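Local coordinates for protein SusD homolog (Bacteroides thetaiotaomicron, PDB 4MRU) that probably binds mucin O-glycans at the cell surface, as a SusD-like lipoprotein of the outer membrane, at residues 63-75 with 444-456. Sequence-based numbering, arbitrary orientation.
Sequences TGWLEKYSTYNPK and PVVVNKGRNVSTE. With EDO (1,2-ethanediol), chain D; EDO (1,2-ethanediol), chain G.
The ring of Y72 slots into the bend of the 444-456 loop: N448 OD1 sits at its edge, 3.4 Å from CD2, with the amide turned 86° to the ring, while CG1 of V453 and of V445 approach obliquely. An ethanediol oxygen, O2 of chain G, also lies at the edge, by the hydroxyl. Here two loops of the SusD-like fold meet, one following strand 58-60 and carrying the type I beta turn Y69-Y72, the other leading from helix 427-437 to helix 466-471. Their direct backbone link runs from K449 N to T71 O (2.9 Å). Next to it, an Asx turn folds the second loop, G450 N bonding N448 OD1 at 2.8 Å; N448 ND2 grips V453 O and T455 OG1, so both ends of the amide are held. CA of G450 makes a CA-H...O contact with Y72 O (3.3 Å), where a side chain would clash with Y72 CB. N73, its CG wedged between backbone N and carbonyl carbon (chi1 70°), lays its amide against CB and CD of K449. T71 OG1 and K68 N reach N73 OD1 from opposite faces, and ND2 bonds L66 O. With an alanine here, T71 OG1, K68 N and L66 O would probably each lose a partner, and the chain of K449 the amide lying beside it. K449 NZ binds N299 OD1, and a water bridges K449 NZ and L66 O, 3.0 Å from each.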
ATOM      1  N   THR A  63      -4.540 -24.928   0.363  1.00 22.32           N
ATOM      2  CA  THR A  63      -5.488 -25.382   1.414  1.00 22.45           C
ATOM      3  C   THR A  63      -4.784 -26.076   2.550  1.00 25.14           C
ATOM      4  O   THR A  63      -5.337 -26.188   3.654  1.00 27.97           O
ATOM      5  CB  THR A  63      -6.565 -26.317   0.838  1.00 22.79           C
ATOM      6  OG1 THR A  63      -5.939 -27.445   0.184  1.00 24.32           O
ATOM      7  CG2 THR A  63      -7.410 -25.540  -0.148  1.00 23.15           C
ATOM      8  N   GLY A  64      -3.558 -26.514   2.313  1.00 26.33           N
ATOM      9  CA  GLY A  64      -2.753 -27.093   3.376  1.00 28.54           C
ATOM     10  C   GLY A  64      -2.186 -26.078   4.346  1.00 28.33           C
ATOM     11  O   GLY A  64      -1.719 -26.448   5.411  1.00 30.32           O
ATOM     12  N   TRP A  65      -2.223 -24.795   4.014  1.00 24.95           N
ATOM     13  CA  TRP A  65      -1.678 -23.778   4.916  1.00 26.70           C
ATOM     14  C   TRP A  65      -2.700 -23.467   6.022  1.00 25.74           C
ATOM     15  O   TRP A  65      -3.770 -22.905   5.741  1.00 25.52           O
ATOM     16  CB  TRP A  65      -1.314 -22.477   4.196  1.00 24.86           C
ATOM     17  CG  TRP A  65      -0.233 -22.552   3.125  1.00 22.42           C
ATOM     18  CD1 TRP A  65       0.544 -23.634   2.817  1.00 25.84           C
ATOM     19  CD2 TRP A  65       0.208 -21.494   2.279  1.00 21.99           C
ATOM     20  NE1 TRP A  65       1.411 -23.317   1.803  1.00 23.86           N
ATOM     21  CE2 TRP A  65       1.237 -22.010   1.463  1.00 23.73           C
ATOM     22  CE3 TRP A  65      -0.178 -20.164   2.101  1.00 23.25           C
ATOM     23  CZ2 TRP A  65       1.878 -21.256   0.514  1.00 22.43           C
ATOM     24  CZ3 TRP A  65       0.462 -19.420   1.139  1.00 24.02           C
ATOM     25  CH2 TRP A  65       1.463 -19.975   0.344  1.00 23.83           C
ATOM     26  N   LEU A  66      -2.322 -23.748   7.262  1.00 22.74           N
ATOM     27  CA  LEU A  66      -3.207 -23.499   8.425  1.00 24.00           C
ATOM     28  C   LEU A  66      -2.771 -22.366   9.358  1.00 23.17           C
ATOM     29  O   LEU A  66      -3.537 -21.985  10.250  1.00 22.35           O
ATOM     30  CB  LEU A  66      -3.339 -24.786   9.228  1.00 25.37           C
ATOM     31  CG  LEU A  66      -3.945 -25.963   8.421  1.00 29.67           C
ATOM     32  CD1 LEU A  66      -3.993 -27.213   9.275  1.00 29.63           C
ATOM     33  CD2 LEU A  66      -5.317 -25.636   7.894  1.00 33.16           C
ATOM     34  N   GLU A  67      -1.555 -21.846   9.152  1.00 22.09           N
ATOM     35  CA  GLU A  67      -1.048 -20.660   9.836  1.00 22.46           C
ATOM     36  C   GLU A  67      -0.768 -19.585   8.812  1.00 23.36           C
ATOM     37  O   GLU A  67       0.358 -19.450   8.314  1.00 22.69           O
ATOM     38  CB  GLU A  67       0.212 -20.997  10.624  1.00 22.40           C
ATOM     39  CG  GLU A  67       0.001 -22.105  11.635  1.00 25.95           C
ATOM     40  CD  GLU A  67       1.298 -22.431  12.373  1.00 36.38           C
ATOM     41  OE1 GLU A  67       1.661 -21.703  13.326  1.00 44.38           O
ATOM     42  OE2 GLU A  67       1.951 -23.414  12.011  1.00 45.59           O
ATOM     43  N   LYS A  68      -1.809 -18.778   8.544  1.00 24.13           N
ATOM     44  CA  LYS A  68      -1.824 -17.853   7.453  1.00 18.93           C
ATOM     45  C   LYS A  68      -2.030 -16.414   7.898  1.00 20.90           C
ATOM     46  O   LYS A  68      -2.717 -16.111   8.884  1.00 20.29           O
ATOM     47  CB  LYS A  68      -2.957 -18.206   6.501  1.00 20.63           C
ATOM     48  CG  LYS A  68      -2.862 -19.555   5.838  1.00 22.19           C
ATOM     49  CD  LYS A  68      -3.843 -19.669   4.661  1.00 23.55           C
ATOM     50  CE  LYS A  68      -5.287 -19.723   5.149  1.00 24.20           C
ATOM     51  NZ  LYS A  68      -6.244 -19.951   4.032  1.00 27.61           N
ATOM     52  N   TYR A  69      -1.472 -15.502   7.109  1.00 20.23           N
ATOM     53  CA  TYR A  69      -1.738 -14.100   7.309  1.00 17.77           C
ATOM     54  C   TYR A  69      -3.251 -13.862   7.237  1.00 18.51           C
ATOM     55  O   TYR A  69      -3.804 -13.146   8.111  1.00 16.76           O
ATOM     56  CB  TYR A  69      -1.021 -13.216   6.283  1.00 19.64           C
ATOM     57  CG  TYR A  69       0.464 -12.954   6.561  1.00 18.72           C
ATOM     58  CD1 TYR A  69       1.442 -13.887   6.245  1.00 18.97           C
ATOM     59  CD2 TYR A  69       0.867 -11.770   7.150  1.00 21.96           C
ATOM     60  CE1 TYR A  69       2.798 -13.624   6.481  1.00 20.45           C
ATOM     61  CE2 TYR A  69       2.207 -11.508   7.415  1.00 22.93           C
ATOM     62  CZ  TYR A  69       3.163 -12.426   7.087  1.00 24.69           C
ATOM     63  OH  TYR A  69       4.466 -12.111   7.331  1.00 22.59           O
ATOM     64  N   SER A  70      -3.940 -14.475   6.264  1.00 18.00           N
ATOM     65  CA  SER A  70      -5.387 -14.158   6.035  1.00 16.93           C
ATOM     66  C   SER A  70      -6.302 -14.564   7.207  1.00 17.79           C
ATOM     67  O   SER A  70      -7.378 -13.968   7.396  1.00 19.69           O
ATOM     68  CB  SER A  70      -5.894 -14.787   4.763  1.00 18.19           C
ATOM     69  OG  SER A  70      -5.777 -16.178   4.836  1.00 21.77           O
ATOM     70  N   THR A  71      -5.859 -15.537   7.994  1.00 15.79           N
ATOM     71  CA  THR A  71      -6.617 -15.985   9.194  1.00 15.78           C
ATOM     72  C   THR A  71      -6.031 -15.442  10.511  1.00 16.92           C
ATOM     73  O   THR A  71      -6.423 -15.867  11.611  1.00 18.26           O
ATOM     74  CB  THR A  71      -6.757 -17.522   9.232  1.00 16.82           C
ATOM     75  OG1 THR A  71      -5.478 -18.157   9.128  1.00 18.01           O
ATOM     76  CG2 THR A  71      -7.686 -17.963   8.106  1.00 19.21           C
ATOM     77  N   TYR A  72      -5.121 -14.498  10.375  1.00 15.90           N
ATOM     78  CA  TYR A  72      -4.532 -13.707  11.471  1.00 18.38           C
ATOM     79  C   TYR A  72      -3.555 -14.504  12.339  1.00 18.72           C
ATOM     80  O   TYR A  72      -3.234 -14.076  13.448  1.00 20.87           O
ATOM     81  CB  TYR A  72      -5.628 -13.050  12.351  1.00 20.03           C
ATOM     82  CG  TYR A  72      -6.644 -12.176  11.630  1.00 18.06           C
ATOM     83  CD1 TYR A  72      -6.394 -11.611  10.400  1.00 18.23           C
ATOM     84  CD2 TYR A  72      -7.879 -11.904  12.213  1.00 22.64           C
ATOM     85  CE1 TYR A  72      -7.305 -10.749   9.808  1.00 19.97           C
ATOM     86  CE2 TYR A  72      -8.827 -11.099  11.593  1.00 22.15           C
ATOM     87  CZ  TYR A  72      -8.539 -10.533  10.367  1.00 18.84           C
ATOM     88  OH  TYR A  72      -9.465  -9.712   9.768  1.00 19.04           O
ATOM     89  N   ASN A  73      -3.070 -15.640  11.821  1.00 20.37           N
ATOM     90  CA  ASN A  73      -2.152 -16.478  12.588  1.00 19.66           C
ATOM     91  C   ASN A  73      -0.996 -16.910  11.711  1.00 19.40           C
ATOM     92  O   ASN A  73      -0.666 -18.082  11.652  1.00 20.76           O
ATOM     93  CB  ASN A  73      -2.874 -17.674  13.228  1.00 19.84           C
ATOM     94  CG  ASN A  73      -3.324 -18.698  12.225  1.00 22.15           C
ATOM     95  OD1 ASN A  73      -3.653 -18.380  11.078  1.00 20.01           O
ATOM     96  ND2 ASN A  73      -3.325 -19.946  12.652  1.00 21.50           N
ATOM     97  N   PRO A  74      -0.335 -15.945  11.060  1.00 19.85           N
ATOM     98  CA  PRO A  74       0.778 -16.349  10.219  1.00 20.69           C
ATOM     99  C   PRO A  74       1.807 -17.159  11.006  1.00 22.46           C
ATOM    100  O   PRO A  74       2.110 -16.840  12.150  1.00 22.60           O
ATOM    101  CB  PRO A  74       1.381 -15.022   9.770  1.00 20.63           C
ATOM    102  CG  PRO A  74       0.957 -14.004  10.773  1.00 21.30           C
ATOM    103  CD  PRO A  74      -0.387 -14.491  11.256  1.00 22.03           C
ATOM    104  N   LYS A  75       2.309 -18.213  10.388  1.00 21.60           N
ATOM    105  CA  LYS A  75       3.376 -18.986  10.967  1.00 23.76           C
ATOM    106  C   LYS A  75       4.508 -18.052  11.391  1.00 26.73           C
ATOM    107  O   LYS A  75       4.851 -17.117  10.666  1.00 22.02           O
ATOM    108  CB  LYS A  75       3.874 -19.978   9.967  1.00 26.43           C
ATOM    109  CG  LYS A  75       4.859 -20.942  10.523  1.00 28.60           C
ATOM    110  CD  LYS A  75       5.213 -21.962   9.473  1.00 36.64           C
ATOM    111  CE  LYS A  75       6.139 -22.994  10.112  1.00 42.12           C
ATOM    112  NZ  LYS A  75       6.689 -23.859   9.058  1.00 42.75           N
ATOM    113  N   PRO A 444     -15.672  -9.651   6.613  1.00 18.95           N
ATOM    114  CA  PRO A 444     -14.914 -10.197   7.749  1.00 19.19           C
ATOM    115  C   PRO A 444     -14.330 -11.568   7.404  1.00 21.07           C
ATOM    116  O   PRO A 444     -14.874 -12.278   6.572  1.00 20.16           O
ATOM    117  CB  PRO A 444     -15.964 -10.304   8.853  1.00 18.17           C
ATOM    118  CG  PRO A 444     -17.245 -10.529   8.123  1.00 20.97           C
ATOM    119  CD  PRO A 444     -17.119  -9.648   6.875  1.00 19.90           C
ATOM    120  N   VAL A 445     -13.222 -11.931   8.044  1.00 21.86           N
ATOM    121  CA  VAL A 445     -12.694 -13.268   7.897  1.00 21.16           C
ATOM    122  C   VAL A 445     -13.721 -14.263   8.482  1.00 22.64           C
ATOM    123  O   VAL A 445     -14.519 -13.916   9.358  1.00 19.13           O
ATOM    124  CB  VAL A 445     -11.315 -13.487   8.568  1.00 19.24           C
ATOM    125  CG1 VAL A 445     -10.289 -12.525   8.001  1.00 18.38           C
ATOM    126  CG2 VAL A 445     -11.417 -13.339  10.086  1.00 20.96           C
ATOM    127  N   VAL A 446     -13.662 -15.499   7.995  1.00 21.11           N
ATOM    128  CA  VAL A 446     -14.448 -16.573   8.567  1.00 21.84           C
ATOM    129  C   VAL A 446     -13.748 -17.241   9.752  1.00 21.92           C
ATOM    130  O   VAL A 446     -14.322 -17.415  10.816  1.00 16.15           O
ATOM    131  CB  VAL A 446     -14.760 -17.606   7.471  1.00 22.26           C
ATOM    132  CG1 VAL A 446     -15.554 -18.741   8.065  1.00 22.06           C
ATOM    133  CG2 VAL A 446     -15.497 -16.900   6.324  1.00 18.56           C
ATOM    134  N   VAL A 447     -12.501 -17.633   9.526  1.00 20.75           N
ATOM    135  CA  VAL A 447     -11.686 -18.269  10.509  1.00 19.93           C
ATOM    136  C   VAL A 447     -10.731 -17.241  11.113  1.00 21.73           C
ATOM    137  O   VAL A 447      -9.770 -16.800  10.468  1.00 19.99           O
ATOM    138  CB  VAL A 447     -10.898 -19.414   9.871  1.00 20.80           C
ATOM    139  CG1 VAL A 447     -10.091 -20.143  10.930  1.00 26.58           C
ATOM    140  CG2 VAL A 447     -11.835 -20.418   9.195  1.00 24.69           C
ATOM    141  N   ASN A 448     -11.052 -16.797  12.328  1.00 19.18           N
ATOM    142  CA  ASN A 448     -10.225 -15.812  13.037  1.00 18.33           C
ATOM    143  C   ASN A 448      -9.407 -16.537  14.037  1.00 17.91           C
ATOM    144  O   ASN A 448      -9.883 -16.832  15.149  1.00 20.64           O
ATOM    145  CB  ASN A 448     -11.068 -14.706  13.717  1.00 19.30           C
ATOM    146  CG  ASN A 448     -10.205 -13.726  14.462  1.00 19.48           C
ATOM    147  OD1 ASN A 448      -8.980 -13.964  14.675  1.00 18.85           O
ATOM    148  ND2 ASN A 448     -10.829 -12.648  14.952  1.00 18.54           N
ATOM    149  N   LYS A 449      -8.176 -16.860  13.648  1.00 16.76           N
ATOM    150  CA  LYS A 449      -7.259 -17.565  14.530  1.00 21.71           C
ATOM    151  C   LYS A 449      -6.254 -16.606  15.108  1.00 20.51           C
ATOM    152  O   LYS A 449      -5.229 -17.040  15.634  1.00 20.64           O
ATOM    153  CB  LYS A 449      -6.562 -18.703  13.772  1.00 23.31           C
ATOM    154  CG  LYS A 449      -7.446 -19.908  13.472  1.00 26.93           C
ATOM    155  CD  LYS A 449      -6.769 -20.766  12.393  1.00 33.76           C
ATOM    156  CE  LYS A 449      -7.312 -22.196  12.342  1.00 41.21           C
ATOM    157  NZ  LYS A 449      -6.700 -22.989  11.217  1.00 34.86           N
ATOM    158  N   GLY A 450      -6.583 -15.310  15.104  1.00 20.27           N
ATOM    159  CA  GLY A 450      -5.706 -14.302  15.696  1.00 18.80           C
ATOM    160  C   GLY A 450      -5.619 -14.296  17.225  1.00 24.74           C
ATOM    161  O   GLY A 450      -6.499 -14.810  17.923  1.00 25.88           O
ATOM    162  N   ARG A 451      -4.521 -13.723  17.734  1.00 21.98           N
ATOM    163  CA  ARG A 451      -4.310 -13.532  19.152  1.00 21.36           C
ATOM    164  C   ARG A 451      -4.546 -12.057  19.454  1.00 23.09           C
ATOM    165  O   ARG A 451      -3.798 -11.195  18.963  1.00 22.54           O
ATOM    166  CB  ARG A 451      -2.883 -13.933  19.543  1.00 25.57           C
ATOM    167  CG  ARG A 451      -2.777 -14.131  21.044  1.00 40.96           C
ATOM    168  CD  ARG A 451      -1.599 -13.438  21.680  1.00 66.28           C
ATOM    169  NE  ARG A 451      -1.787 -13.418  23.136  1.00 79.29           N
ATOM    170  CZ  ARG A 451      -1.515 -14.433  23.956  1.00 61.63           C
ATOM    171  NH1 ARG A 451      -1.001 -15.573  23.499  1.00 57.41           N
ATOM    172  NH2 ARG A 451      -1.730 -14.294  25.252  1.00 63.93           N
ATOM    173  N   ASN A 452      -5.621 -11.763  20.189  1.00 20.38           N
ATOM    174  CA  ASN A 452      -6.100 -10.392  20.456  1.00 20.33           C
ATOM    175  C   ASN A 452      -6.429  -9.582  19.193  1.00 21.70           C
ATOM    176  O   ASN A 452      -6.364  -8.353  19.238  1.00 21.86           O
ATOM    177  CB  ASN A 452      -5.110  -9.602  21.300  1.00 21.66           C
ATOM    178  CG  ASN A 452      -4.869 -10.242  22.640  1.00 23.08           C
ATOM    179  OD1 ASN A 452      -3.922 -10.998  22.816  1.00 27.85           O
ATOM    180  ND2 ASN A 452      -5.768  -9.998  23.563  1.00 26.69           N
ATOM    181  N   VAL A 453      -6.878 -10.262  18.130  1.00 18.03           N
ATOM    182  CA  VAL A 453      -7.344  -9.634  16.907  1.00 18.12           C
ATOM    183  C   VAL A 453      -8.847  -9.862  16.779  1.00 20.90           C
ATOM    184  O   VAL A 453      -9.329 -11.012  16.855  1.00 19.10           O
ATOM    185  CB  VAL A 453      -6.644 -10.214  15.668  1.00 23.01           C
ATOM    186  CG1 VAL A 453      -7.056  -9.447  14.408  1.00 23.28           C
ATOM    187  CG2 VAL A 453      -5.132 -10.210  15.852  1.00 22.34           C
ATOM    188  N   SER A 454      -9.591  -8.777  16.600  1.00 21.47           N
ATOM    189  CA  SER A 454     -11.052  -8.863  16.508  1.00 24.09           C
ATOM    190  C   SER A 454     -11.498  -9.084  15.069  1.00 19.81           C
ATOM    191  O   SER A 454     -10.935  -8.529  14.093  1.00 22.53           O
ATOM    192  CB  SER A 454     -11.732  -7.599  17.076  1.00 25.30           C
ATOM    193  OG  SER A 454     -11.797  -6.592  16.073  1.00 35.52           O
ATOM    194  N   THR A 455     -12.546  -9.876  14.897  1.00 20.24           N
ATOM    195  CA  THR A 455     -13.078 -10.047  13.542  1.00 17.88           C
ATOM    196  C   THR A 455     -13.669  -8.736  12.965  1.00 18.29           C
ATOM    197  O   THR A 455     -13.573  -8.465  11.767  1.00 22.85           O
ATOM    198  CB  THR A 455     -14.129 -11.140  13.537  1.00 19.27           C
ATOM    199  OG1 THR A 455     -13.515 -12.367  13.930  1.00 19.30           O
ATOM    200  CG2 THR A 455     -14.775 -11.286  12.122  1.00 20.49           C
ATOM    201  N   GLU A 456     -14.275  -7.944  13.828  1.00 20.15           N
ATOM    202  CA  GLU A 456     -14.966  -6.727  13.423  1.00 24.03           C
ATOM    203  C   GLU A 456     -13.978  -5.624  12.981  1.00 23.09           C
ATOM    204  O   GLU A 456     -14.307  -4.812  12.133  1.00 22.95           O
ATOM    205  CB  GLU A 456     -15.856  -6.213  14.564  1.00 26.28           C
ATOM    206  CG  GLU A 456     -16.950  -7.185  15.071  1.00 35.88           C
ATOM    207  CD  GLU A 456     -16.498  -8.303  16.042  1.00 39.64           C
ATOM    208  OE1 GLU A 456     -15.304  -8.361  16.439  1.00 38.79           O
ATOM    209  OE2 GLU A 456     -17.338  -9.173  16.392  1.00 34.63           O
TER
HETATM  210  C1  EDO D 602     -12.621 -11.368  19.539  1.00 35.58           C
HETATM  211  O1  EDO D 602     -13.896 -10.817  19.937  1.00 33.90           O
HETATM  212  C2  EDO D 602     -12.605 -11.919  18.103  1.00 30.94           C
HETATM  213  O2  EDO D 602     -13.415 -11.200  17.125  1.00 23.81           O
HETATM  214  C1  EDO G 605     -11.061  -7.692   6.949  1.00 50.05           C
HETATM  215  O1  EDO G 605     -10.137  -6.840   6.275  1.00 44.21           O
HETATM  216  C2  EDO G 605     -10.522  -9.114   6.986  1.00 48.71           C
HETATM  217  O2  EDO G 605      -9.150  -9.148   7.447  1.00 32.44           O
HETATM  218  O   HOH W   1      -5.698 -20.860   8.823  1.00 24.25           O
HETATM  219  O   HOH W   2      -4.219 -23.410  12.801  1.00 41.14           O
HETATM  220  O   HOH W   3      -2.297 -13.184  15.892  1.00 20.02           O
HETATM  221  O   HOH W   4     -12.173  -9.921   9.711  1.00 20.68           O